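Local atomic coordinates of type IV pilus biogenesis protein PilB (Streptococcus sanguinis, PDB entry 7B7P), a protein that serves as a minor pilin of type IV pili, with a direct role in adhesion and a von Willebrand factor A-like module that binds magnesium. Residues A[207-212]-A[414-419]; A[201-206]-A[231-236]. All blocks are in the same frame, centred on the assembly; numbering follows the deposited sequence.

Contact 1 of 2, residues A[207-212]-A[414-419]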
ATOM      1  N   ALA A 207     -11.658   1.033   8.316  1.00 81.76           N
ATOM      2  CA  ALA A 207     -12.014   0.501   9.632  1.00 85.67           C
ATOM      3  C   ALA A 207     -11.959  -1.024   9.668  1.00 86.32           C
ATOM      4  O   ALA A 207     -11.457  -1.613  10.633  1.00 93.68           O
ATOM      5  CB  ALA A 207     -13.404   0.997  10.036  1.00 77.38           C
ATOM      6  N   GLU A 208     -12.409  -1.677   8.593  1.00 92.55           N
ATOM      7  CA  GLU A 208     -12.515  -3.136   8.580  1.00 92.56           C
ATOM      8  C   GLU A 208     -11.166  -3.815   8.787  1.00 91.78           C
ATOM      9  O   GLU A 208     -11.095  -4.891   9.393  1.00 92.31           O
ATOM     10  CB  GLU A 208     -13.141  -3.592   7.268  1.00 93.16           C
ATOM     11  CG  GLU A 208     -14.601  -3.234   7.132  1.00 91.85           C
ATOM     12  CD  GLU A 208     -15.117  -3.510   5.737  1.00104.88           C
ATOM     13  OE1 GLU A 208     -16.219  -3.014   5.401  1.00102.81           O
ATOM     14  OE2 GLU A 208     -14.410  -4.220   4.976  1.00105.48           O
ATOM     15  N   ILE A 209     -10.084  -3.211   8.290  1.00 89.72           N
ATOM     16  CA  ILE A 209      -8.758  -3.784   8.506  1.00 88.51           C
ATOM     17  C   ILE A 209      -8.451  -3.919   9.996  1.00 93.55           C
ATOM     18  O   ILE A 209      -7.734  -4.841  10.409  1.00 92.06           O
ATOM     19  CB  ILE A 209      -7.687  -2.935   7.789  1.00 89.84           C
ATOM     20  CG1 ILE A 209      -8.139  -2.579   6.368  1.00 88.99           C
ATOM     21  CG2 ILE A 209      -6.365  -3.670   7.745  1.00 83.07           C
ATOM     22  CD1 ILE A 209      -7.050  -1.979   5.505  1.00 78.57           C
ATOM     23  N   GLY A 210      -8.987  -3.017  10.826  1.00 91.43           N
ATOM     24  CA  GLY A 210      -8.645  -2.969  12.239  1.00 92.57           C
ATOM     25  C   GLY A 210      -7.228  -2.502  12.529  1.00 91.22           C
ATOM     26  O   GLY A 210      -6.331  -2.670  11.696  1.00 89.29           O
ATOM     27  N   ASN A 211      -7.014  -1.907  13.706  1.00 89.82           N
ATOM     28  CA  ASN A 211      -5.675  -1.538  14.175  1.00 91.70           C
ATOM     29  C   ASN A 211      -5.050  -0.476  13.268  1.00 85.91           C
ATOM     30  O   ASN A 211      -3.888  -0.565  12.854  1.00 81.92           O
ATOM     31  CB  ASN A 211      -4.777  -2.771  14.289  1.00 94.25           C
ATOM     32  CG  ASN A 211      -4.279  -2.992  15.692  1.00 97.30           C
ATOM     33  OD1 ASN A 211      -4.694  -2.296  16.629  1.00102.40           O
ATOM     34  ND2 ASN A 211      -3.378  -3.957  15.854  1.00101.93           N
ATOM     35  N   ILE A 212      -5.834   0.555  12.984  1.00 83.18           N
ATOM     36  CA  ILE A 212      -5.534   1.464  11.893  1.00 81.39           C
ATOM     37  C   ILE A 212      -6.025   2.846  12.296  1.00 81.89           C
ATOM     38  O   ILE A 212      -7.217   3.035  12.560  1.00 82.91           O
ATOM     39  CB  ILE A 212      -6.178   0.987  10.576  1.00 81.25           C
ATOM     40  CG1 ILE A 212      -6.068   2.033   9.469  1.00 79.11           C
ATOM     41  CG2 ILE A 212      -7.615   0.523  10.798  1.00 85.74           C
ATOM     42  CD1 ILE A 212      -6.134   1.391   8.080  1.00 75.30           C
ATOM     43  N   LYS A 414      -7.574  -1.928  -0.339  1.00 76.34           N
ATOM     44  CA  LYS A 414      -7.178  -3.298  -0.664  1.00 78.10           C
ATOM     45  C   LYS A 414      -5.661  -3.474  -0.596  1.00 80.99           C
ATOM     46  O   LYS A 414      -5.163  -4.525  -0.174  1.00 83.75           O
ATOM     47  CB  LYS A 414      -7.691  -3.682  -2.059  1.00 77.83           C
ATOM     48  CG  LYS A 414      -9.185  -4.022  -2.153  1.00 79.02           C
ATOM     49  CD  LYS A 414      -9.551  -4.334  -3.606  1.00 83.45           C
ATOM     50  CE  LYS A 414     -10.906  -5.020  -3.738  1.00 88.84           C
ATOM     51  NZ  LYS A 414     -12.056  -4.072  -3.872  1.00 93.21           N
ATOM     52  N   GLN A 415      -4.910  -2.455  -1.008  1.00 80.23           N
ATOM     53  CA  GLN A 415      -3.460  -2.594  -1.044  1.00 81.38           C
ATOM     54  C   GLN A 415      -2.833  -2.464   0.341  1.00 78.34           C
ATOM     55  O   GLN A 415      -1.788  -3.068   0.600  1.00 75.62           O
ATOM     56  CB  GLN A 415      -2.870  -1.564  -2.003  1.00 78.26           C
ATOM     57  CG  GLN A 415      -1.361  -1.606  -2.092  1.00 80.45           C
ATOM     58  CD  GLN A 415      -0.846  -2.883  -2.738  1.00 86.73           C
ATOM     59  OE1 GLN A 415      -1.010  -3.088  -3.949  1.00 85.87           O
ATOM     60  NE2 GLN A 415      -0.207  -3.746  -1.938  1.00 85.08           N
ATOM     61  N   ILE A 416      -3.440  -1.684   1.238  1.00 77.24           N
ATOM     62  CA  ILE A 416      -2.930  -1.605   2.602  1.00 76.05           C
ATOM     63  C   ILE A 416      -3.199  -2.913   3.327  1.00 77.24           C
ATOM     64  O   ILE A 416      -2.313  -3.478   3.982  1.00 75.57           O
ATOM     65  CB  ILE A 416      -3.549  -0.412   3.349  1.00 78.06           C
ATOM     66  CG1 ILE A 416      -3.023   0.919   2.791  1.00 69.49           C
ATOM     67  CG2 ILE A 416      -3.286  -0.523   4.868  1.00 73.63           C
ATOM     68  CD1 ILE A 416      -3.944   2.088   3.130  1.00 73.42           C
ATOM     69  N   GLN A 417      -4.431  -3.416   3.199  1.00 84.01           N
ATOM     70  CA  GLN A 417      -4.775  -4.738   3.706  1.00 79.50           C
ATOM     71  C   GLN A 417      -3.751  -5.784   3.278  1.00 80.78           C
ATOM     72  O   GLN A 417      -3.365  -6.645   4.075  1.00 84.33           O
ATOM     73  CB  GLN A 417      -6.177  -5.119   3.231  1.00 82.48           C
ATOM     74  CG  GLN A 417      -6.608  -6.519   3.643  1.00 87.86           C
ATOM     75  CD  GLN A 417      -6.928  -6.607   5.127  1.00 88.69           C
ATOM     76  OE1 GLN A 417      -8.062  -6.354   5.552  1.00 88.18           O
ATOM     77  NE2 GLN A 417      -5.917  -6.948   5.928  1.00 81.96           N
ATOM     78  N   GLN A 418      -3.262  -5.697   2.040  1.00 78.47           N
ATOM     79  CA  GLN A 418      -2.323  -6.695   1.546  1.00 79.52           C
ATOM     80  C   GLN A 418      -0.893  -6.477   2.035  1.00 84.46           C
ATOM     81  O   GLN A 418      -0.159  -7.455   2.226  1.00 84.23           O
ATOM     82  CB  GLN A 418      -2.364  -6.730   0.023  1.00 83.26           C
ATOM     83  CG  GLN A 418      -3.451  -7.670  -0.500  1.00 98.04           C
ATOM     84  CD  GLN A 418      -2.930  -8.641  -1.555  1.00101.03           C
ATOM     85  OE1 GLN A 418      -1.759  -8.575  -1.964  1.00 96.15           O
ATOM     86  NE2 GLN A 418      -3.786  -9.574  -1.971  1.00100.71           N
ATOM     87  N   ASP A 419      -0.457  -5.226   2.211  1.00 84.23           N
ATOM     88  CA  ASP A 419       0.797  -4.997   2.925  1.00 79.98           C
ATOM     89  C   ASP A 419       0.729  -5.575   4.331  1.00 77.99           C
ATOM     90  O   ASP A 419       1.679  -6.215   4.794  1.00 80.94           O
ATOM     91  CB  ASP A 419       1.118  -3.504   2.997  1.00 83.40           C
ATOM     92  CG  ASP A 419       1.338  -2.877   1.630  1.00 83.10           C
ATOM     93  OD1 ASP A 419       1.763  -3.589   0.685  1.00 77.35           O
ATOM     94  OD2 ASP A 419       1.086  -1.654   1.521  1.00 82.59           O
TER
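Ile209, on the last turn of helix 191-209, pushes its side chain against helix 402-424 and meets Gln417 and Ile416 there. From the backbone outward, each carbon of Ile209 finds a partner. Ile209 CB lies 4.1 Å from Gln417 OE1, already at the edge of contact. The two branches then part. CG2 of Ile209 is held anti to the backbone N and runs onto the amide end of Gln417, 3.8 Å from NE2 and much the same from OE1, so this methyl packs against the amide group as a whole. CG1 of Ile209 stays 3.9 Å from Gln417 OE1, and the extended second torsion (chi2 -169°) carries CD1 on to the helix backbone. There the CD1 methyl of Ile209 sits 3.8 Å from the backbone N of Gln417, with Gln417 CB close by. Ile209 CD1 also lies 4.1 Å from Ile416 CG2.

Gln417 comes the other way. Its chain bends at chi2 (73°), which turns the amide back toward Ile209, and the two side chains run alongside each other, each headed toward the other's helix. No hydrogen bond crosses between the segments; the glutamine contributes its CB and its amide group to van der Waals packing. Gly210, with positive phi, takes the chain out of the helix, its N bonded to Ala207 O at 2.8 Å, and two residues later Ile212 begins strand 212-219.

In the fold, two helices on one side of the central sheet of the von Willebrand factor A-like module pack together here. Ile209 also touches Lys413 and Leu420 along helix 402-424, while Ile416 reaches Leu206 of helix 191-209 and Ile162 of strand 162-169 in the sheet.

Contact 2 of 2, residues A[201-206]-A[231-236]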
ATOM      1  N   ILE A 201     -16.653   7.237   2.979  1.00 79.42           N
ATOM      2  CA  ILE A 201     -16.693   5.831   2.567  1.00 73.18           C
ATOM      3  C   ILE A 201     -15.338   5.165   2.787  1.00 80.23           C
ATOM      4  O   ILE A 201     -15.254   4.035   3.290  1.00 85.25           O
ATOM      5  CB  ILE A 201     -17.146   5.718   1.099  1.00 79.21           C
ATOM      6  CG1 ILE A 201     -18.587   6.215   0.939  1.00 80.58           C
ATOM      7  CG2 ILE A 201     -17.007   4.287   0.582  1.00 78.73           C
ATOM      8  CD1 ILE A 201     -19.186   5.899  -0.410  1.00 73.00           C
ATOM      9  N   MET A 202     -14.252   5.856   2.416  1.00 78.74           N
ATOM     10  CA  MET A 202     -12.918   5.261   2.513  1.00 77.71           C
ATOM     11  C   MET A 202     -12.546   4.968   3.965  1.00 75.87           C
ATOM     12  O   MET A 202     -11.873   3.968   4.251  1.00 74.15           O
ATOM     13  CB  MET A 202     -11.888   6.192   1.849  1.00 75.11           C
ATOM     14  CG  MET A 202     -10.445   5.961   2.223  1.00 68.26           C
ATOM     15  SD  MET A 202      -9.843   4.320   1.772  1.00 81.86           S
ATOM     16  CE  MET A 202      -8.227   4.716   1.084  1.00 71.10           C
ATOM     17  N   ILE A 203     -12.996   5.818   4.894  1.00 75.37           N
ATOM     18  CA  ILE A 203     -12.725   5.601   6.316  1.00 79.16           C
ATOM     19  C   ILE A 203     -13.423   4.331   6.813  1.00 81.85           C
ATOM     20  O   ILE A 203     -12.810   3.479   7.468  1.00 78.25           O
ATOM     21  CB  ILE A 203     -13.158   6.831   7.135  1.00 78.88           C
ATOM     22  CG1 ILE A 203     -12.182   7.995   6.943  1.00 77.39           C
ATOM     23  CG2 ILE A 203     -13.292   6.461   8.617  1.00 82.43           C
ATOM     24  CD1 ILE A 203     -10.742   7.665   7.252  1.00 78.16           C
ATOM     25  N   LYS A 204     -14.723   4.195   6.524  1.00 79.86           N
ATOM     26  CA  LYS A 204     -15.435   2.989   6.936  1.00 80.13           C
ATOM     27  C   LYS A 204     -14.798   1.745   6.329  1.00 85.66           C
ATOM     28  O   LYS A 204     -14.716   0.697   6.981  1.00 91.23           O
ATOM     29  CB  LYS A 204     -16.906   3.087   6.550  1.00 81.71           C
ATOM     30  CG  LYS A 204     -17.653   4.215   7.255  1.00 86.54           C
ATOM     31  CD  LYS A 204     -18.866   4.675   6.441  1.00 88.31           C
ATOM     32  CE  LYS A 204     -20.015   5.100   7.348  1.00 84.86           C
ATOM     33  NZ  LYS A 204     -20.790   6.233   6.768  1.00 87.12           N
ATOM     34  N   ASP A 205     -14.300   1.853   5.093  1.00 82.49           N
ATOM     35  CA  ASP A 205     -13.613   0.720   4.486  1.00 83.45           C
ATOM     36  C   ASP A 205     -12.290   0.420   5.191  1.00 85.32           C
ATOM     37  O   ASP A 205     -11.954  -0.751   5.408  1.00 86.99           O
ATOM     38  CB  ASP A 205     -13.398   0.979   2.994  1.00 81.24           C
ATOM     39  CG  ASP A 205     -13.237  -0.303   2.201  1.00 89.70           C
ATOM     40  OD1 ASP A 205     -13.648  -1.369   2.724  1.00 97.22           O
ATOM     41  OD2 ASP A 205     -12.707  -0.253   1.063  1.00 91.20           O
ATOM     42  N   LEU A 206     -11.522   1.459   5.554  1.00 84.99           N
ATOM     43  CA  LEU A 206     -10.281   1.236   6.301  1.00 82.95           C
ATOM     44  C   LEU A 206     -10.560   0.620   7.667  1.00 85.35           C
ATOM     45  O   LEU A 206      -9.786  -0.224   8.139  1.00 84.49           O
ATOM     46  CB  LEU A 206      -9.511   2.544   6.475  1.00 81.24           C
ATOM     47  CG  LEU A 206      -8.738   3.115   5.284  1.00 75.42           C
ATOM     48  CD1 LEU A 206      -8.049   4.387   5.721  1.00 76.69           C
ATOM     49  CD2 LEU A 206      -7.744   2.125   4.717  1.00 74.03           C
ATOM     50  N   SER A 231      -6.879   9.371  15.054  1.00 77.30           N
ATOM     51  CA  SER A 231      -7.984   8.573  15.588  1.00 76.68           C
ATOM     52  C   SER A 231      -7.786   7.107  15.245  1.00 79.88           C
ATOM     53  O   SER A 231      -7.630   6.758  14.070  1.00 80.50           O
ATOM     54  CB  SER A 231      -9.333   9.022  15.018  1.00 79.44           C
ATOM     55  OG  SER A 231      -9.484  10.427  14.974  1.00 84.46           O
ATOM     56  N   ASN A 232      -7.812   6.243  16.258  1.00 83.70           N
ATOM     57  CA  ASN A 232      -7.955   4.817  15.998  1.00 86.78           C
ATOM     58  C   ASN A 232      -9.408   4.534  15.637  1.00 89.71           C
ATOM     59  O   ASN A 232     -10.325   4.912  16.375  1.00 91.89           O
ATOM     60  CB  ASN A 232      -7.533   3.989  17.210  1.00 88.18           C
ATOM     61  CG  ASN A 232      -7.359   2.516  16.877  1.00 91.34           C
ATOM     62  OD1 ASN A 232      -7.938   2.009  15.914  1.00 93.50           O
ATOM     63  ND2 ASN A 232      -6.567   1.820  17.679  1.00 92.45           N
ATOM     64  N   LEU A 233      -9.622   3.891  14.489  1.00 89.29           N
ATOM     65  CA  LEU A 233     -10.988   3.631  14.049  1.00 93.78           C
ATOM     66  C   LEU A 233     -11.664   2.532  14.859  1.00 95.43           C
ATOM     67  O   LEU A 233     -12.898   2.492  14.908  1.00 99.55           O
ATOM     68  CB  LEU A 233     -11.007   3.277  12.562  1.00 90.58           C
ATOM     69  CG  LEU A 233     -10.262   4.235  11.632  1.00 84.57           C
ATOM     70  CD1 LEU A 233     -10.203   3.653  10.236  1.00 79.92           C
ATOM     71  CD2 LEU A 233     -10.907   5.606  11.625  1.00 79.00           C
ATOM     72  N   ASP A 234     -10.890   1.647  15.500  1.00 97.00           N
ATOM     73  CA  ASP A 234     -11.477   0.630  16.367  1.00 97.30           C
ATOM     74  C   ASP A 234     -12.146   1.234  17.593  1.00 98.95           C
ATOM     75  O   ASP A 234     -12.921   0.544  18.265  1.00101.79           O
ATOM     76  CB  ASP A 234     -10.417  -0.379  16.805  1.00 94.61           C
ATOM     77  CG  ASP A 234      -9.860  -1.180  15.641  1.00 98.82           C
ATOM     78  OD1 ASP A 234     -10.275  -0.921  14.488  1.00 99.71           O
ATOM     79  OD2 ASP A 234      -9.015  -2.073  15.878  1.00 97.74           O
ATOM     80  N   ASN A 235     -11.860   2.497  17.903  1.00 93.87           N
ATOM     81  CA  ASN A 235     -12.548   3.229  18.953  1.00 95.59           C
ATOM     82  C   ASN A 235     -13.602   4.166  18.397  1.00 98.04           C
ATOM     83  O   ASN A 235     -14.155   4.973  19.150  1.00 96.35           O
ATOM     84  CB  ASN A 235     -11.559   4.036  19.805  1.00 93.80           C
ATOM     85  CG  ASN A 235     -10.362   3.217  20.276  1.00101.58           C
ATOM     86  OD1 ASN A 235     -10.343   1.984  20.177  1.00102.05           O
ATOM     87  ND2 ASN A 235      -9.357   3.907  20.811  1.00100.34           N
ATOM     88  N   GLY A 236     -13.875   4.107  17.098  1.00 95.56           N
ATOM     89  CA  GLY A 236     -14.895   4.977  16.554  1.00 98.55           C
ATOM     90  C   GLY A 236     -14.564   5.684  15.257  1.00100.98           C
ATOM     91  O   GLY A 236     -13.727   6.596  15.213  1.00103.03           O
TER
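Helix-on-sheet packing in the von Willebrand factor A-like module brings residues 201-206 of helix 191-209 against the end of an edge strand, where the chain leaves strand 230-232 through a short 3-10 turn. One residue, Leu233, makes the contact from the turn side, pointing its side chain at the helix and reaching Ile203 with both methyls and Leu206 with CD1. Leu233 CD2 meets Ile203 CG2 at 3.9 Å, the two side chains crossing at about a right angle. Leu233 CD1 lies 4.0 Å from Leu206 CB and 3.8 Å from the carbonyl O of Ile203, so it rests against helix backbone as well as side chain. Ile203 presents CG2 because its first torsion (chi1 -74°) sets that methyl anti to the backbone N.

The turn is held from within: Asn232 OD1 accepts from Asp234 N at 3.0 Å, an Asx turn, with the donor 45° out of the carbonyl plane. Gly236 N bonds to Leu233 O at 2.9 Å and closes the 3-10 segment. Val214 and Ile212 of strand 212-219 also touch Leu233, and Phe166 of strand 162-169 lies against both helix residues.

Polar groups of the turn bond within it or to neighbours such as Asn211 and Ile212, none to residues 201-206, so the contact rests on shape and buried aliphatic groups, not on directed bonds.

Both contacts draw on helix 191-209, contact 2 on residues 201-206, just before its last turn, and contact 1 on that last turn and the exit to strand 212-219; their centres lie about 10 Å apart. Along the chain the order is 201-206, 207-212, 231-236, 414-419, so the pairs interleave. They also touch directly: Asn211 N lies 3.0 Å from Asp234 OD2 and Ile212 O 3.2 Å from Leu233 N, both probable hydrogen bonds. The end of one helix is thereby packed both against C-terminal helix 402-424 and against the turn that follows strand 230-232, joining parts of the von Willebrand factor A-like module that lie far apart in sequence, away from the magnesium-binding residues Ser173 and Asp284.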